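Local coordinates for thymidylate synthase thyX (Helicobacter pylori, PDB 3N3Y), which catalyses the FAD-dependent reductive methylation of dUMP to dTMP, probably with methylenetetrahydrofolate as methyl donor and NADPH as reductant, at the interface of chains A and B. Numbering follows the deposited sequence. Chains: chain A/B, Thymidylate synthase thyX.

The interface of chains A and B. Residues chain A 149, 153-154, 156-157; chain B 124, 129, 132-133, 161.
A:Tyr156 meets B:Val124, B:Ser133 and B:Ser161 in a mostly apolar patch of a two-fold subunit interface, which helps to hold two chains together in the ThyX homotetramer. The contact has a twin with the chains exchanged. Chain A supplies helix 151-154, the 3-10 turn 155-157 and A:Ile149 from the loop before them. Chain B supplies the start of helix 127-145 and the loop residues B:Val124 and B:Ser161.

One methyl of B:Val124 covers a face of the A:Tyr156 ring. CG1 of B:Val124 sits over the centre of the A:Tyr156 ring face, 3.4 Å from its centroid, in a CH-pi contact. It points there because it stands anti to its own carbonyl carbon (chi1 -66°). The CB of B:Ser161 comes to the ring edge, in plane, 3.9 Å from A:Tyr156 CD2. The aromatic group is thus touched on a face and at an edge by the same partner chain.

B:Val129 reaches between A:Leu153 and A:Tyr156. B:Val129 CG1, anti to the backbone N (chi1 171°), packs 3.8 Å from A:Tyr156 CB and also touches the carbonyl oxygen of A:Leu153. The other methyl, B:Val129 CG2, meets A:Ile149 CG2 at 4.0 Å. Further along the helix, B:Met132 touches A:Ala157 through CB, methylene against methyl.

The polar part centres on the backbone carbonyl of A:Tyr156. B:Ser161 OG donates to A:Tyr156 O at 3.1 Å, tilted off the carbonyl plane. The C=O...O angle is 150°. The B:Ser133 hydroxyl can then give its hydrogen either weakly to that carbonyl or to the other serine, B:Ser133 OG lying 2.9 Å from B:Ser161 OG.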
ATOM      1  N   ILE A 149     -33.634 -19.609  -5.890  1.00 41.16           N
ATOM      2  CA  ILE A 149     -32.476 -19.347  -6.744  1.00 40.94           C
ATOM      3  C   ILE A 149     -31.231 -19.118  -5.876  1.00 34.60           C
ATOM      4  O   ILE A 149     -31.325 -18.585  -4.772  1.00 36.81           O
ATOM      5  CB  ILE A 149     -32.758 -18.185  -7.718  1.00 40.30           C
ATOM      6  CG1 ILE A 149     -33.929 -18.577  -8.629  1.00 38.31           C
ATOM      7  CG2 ILE A 149     -31.512 -17.832  -8.557  1.00 30.78           C
ATOM      8  CD1 ILE A 149     -34.713 -17.413  -9.144  1.00 37.40           C
ATOM      9  N   LEU A 153     -26.681 -15.738  -8.021  1.00 28.85           N
ATOM     10  CA  LEU A 153     -27.508 -15.235  -9.107  1.00 32.12           C
ATOM     11  C   LEU A 153     -28.477 -14.203  -8.568  1.00 29.90           C
ATOM     12  O   LEU A 153     -28.686 -13.149  -9.169  1.00 30.87           O
ATOM     13  CB  LEU A 153     -28.318 -16.366  -9.770  1.00 29.08           C
ATOM     14  CG  LEU A 153     -27.522 -17.504 -10.405  1.00 35.99           C
ATOM     15  CD1 LEU A 153     -28.462 -18.566 -10.972  1.00 33.01           C
ATOM     16  CD2 LEU A 153     -26.570 -16.976 -11.479  1.00 27.71           C
ATOM     17  N   ALA A 154     -29.073 -14.507  -7.427  1.00 29.35           N
ATOM     18  CA  ALA A 154     -30.089 -13.620  -6.888  1.00 31.59           C
ATOM     19  C   ALA A 154     -29.502 -12.243  -6.543  1.00 30.96           C
ATOM     20  O   ALA A 154     -30.145 -11.221  -6.778  1.00 31.08           O
ATOM     21  CB  ALA A 154     -30.789 -14.256  -5.697  1.00 32.37           C
ATOM     22  N   TYR A 156     -27.814 -10.263  -8.009  1.00 29.36           N
ATOM     23  CA  TYR A 156     -27.966  -9.336  -9.135  1.00 30.38           C
ATOM     24  C   TYR A 156     -29.219  -8.459  -9.066  1.00 31.12           C
ATOM     25  O   TYR A 156     -29.268  -7.388  -9.670  1.00 31.56           O
ATOM     26  CB  TYR A 156     -27.891 -10.090 -10.474  1.00 26.27           C
ATOM     27  CG  TYR A 156     -26.457 -10.419 -10.777  1.00 30.33           C
ATOM     28  CD1 TYR A 156     -25.825 -11.484 -10.135  1.00 33.77           C
ATOM     29  CD2 TYR A 156     -25.701  -9.624 -11.641  1.00 26.70           C
ATOM     30  CE1 TYR A 156     -24.479 -11.771 -10.361  1.00 30.87           C
ATOM     31  CE2 TYR A 156     -24.355  -9.902 -11.874  1.00 27.30           C
ATOM     32  CZ  TYR A 156     -23.749 -10.981 -11.224  1.00 32.82           C
ATOM     33  OH  TYR A 156     -22.407 -11.284 -11.435  1.00 34.69           O
ATOM     34  N   ALA A 157     -30.215  -8.892  -8.308  1.00 24.67           N
ATOM     35  CA  ALA A 157     -31.443  -8.119  -8.176  1.00 28.42           C
ATOM     36  C   ALA A 157     -31.441  -7.216  -6.940  1.00 28.24           C
ATOM     37  O   ALA A 157     -32.390  -6.504  -6.690  1.00 29.32           O
ATOM     38  CB  ALA A 157     -32.636  -9.052  -8.134  1.00 26.36           C
TER
ATOM     39  N   VAL B 124     -27.702 -12.373 -16.027  1.00 33.55           N
ATOM     40  CA  VAL B 124     -27.078 -13.637 -15.648  1.00 32.62           C
ATOM     41  C   VAL B 124     -27.875 -14.812 -16.199  1.00 40.25           C
ATOM     42  O   VAL B 124     -28.818 -14.631 -16.970  1.00 35.80           O
ATOM     43  CB  VAL B 124     -26.972 -13.785 -14.128  1.00 36.69           C
ATOM     44  CG1 VAL B 124     -26.003 -12.744 -13.552  1.00 33.30           C
ATOM     45  CG2 VAL B 124     -28.363 -13.675 -13.497  1.00 31.31           C
ATOM     46  N   VAL B 129     -34.247 -13.769 -12.457  1.00 31.91           N
ATOM     47  CA  VAL B 129     -33.382 -12.749 -11.890  1.00 30.66           C
ATOM     48  C   VAL B 129     -33.347 -11.530 -12.812  1.00 34.20           C
ATOM     49  O   VAL B 129     -33.585 -10.391 -12.380  1.00 31.89           O
ATOM     50  CB  VAL B 129     -31.951 -13.283 -11.662  1.00 29.65           C
ATOM     51  CG1 VAL B 129     -31.027 -12.153 -11.283  1.00 29.31           C
ATOM     52  CG2 VAL B 129     -31.941 -14.386 -10.590  1.00 24.52           C
ATOM     53  N   MET B 132     -36.405  -9.369 -12.676  1.00 29.73           N
ATOM     54  CA  MET B 132     -36.381  -8.492 -11.498  1.00 28.25           C
ATOM     55  C   MET B 132     -35.411  -7.317 -11.663  1.00 29.39           C
ATOM     56  O   MET B 132     -35.702  -6.188 -11.244  1.00 29.52           O
ATOM     57  CB  MET B 132     -36.012  -9.292 -10.252  1.00 30.53           C
ATOM     58  CG  MET B 132     -36.867 -10.546 -10.047  1.00 28.74           C
ATOM     59  SD  MET B 132     -38.629 -10.163 -10.004  1.00 40.76           S
ATOM     60  CE  MET B 132     -39.270 -11.470  -8.933  1.00 39.41           C
ATOM     61  N   SER B 133     -34.258  -7.579 -12.273  1.00 27.09           N
ATOM     62  CA  SER B 133     -33.293  -6.514 -12.537  1.00 29.17           C
ATOM     63  C   SER B 133     -33.938  -5.444 -13.386  1.00 27.16           C
ATOM     64  O   SER B 133     -33.785  -4.259 -13.117  1.00 28.70           O
ATOM     65  CB  SER B 133     -32.019  -7.035 -13.233  1.00 30.24           C
ATOM     66  OG  SER B 133     -31.196  -7.747 -12.328  1.00 30.26           O
ATOM     67  N   SER B 161     -26.949  -5.278 -10.605  1.00 24.20           N
ATOM     68  CA  SER B 161     -26.692  -5.709 -11.977  1.00 26.37           C
ATOM     69  C   SER B 161     -26.424  -4.512 -12.885  1.00 25.99           C
ATOM     70  O   SER B 161     -26.117  -4.675 -14.052  1.00 26.61           O
ATOM     71  CB  SER B 161     -27.878  -6.495 -12.526  1.00 24.07           C
ATOM     72  OG  SER B 161     -29.073  -5.778 -12.297  1.00 25.67           O
TER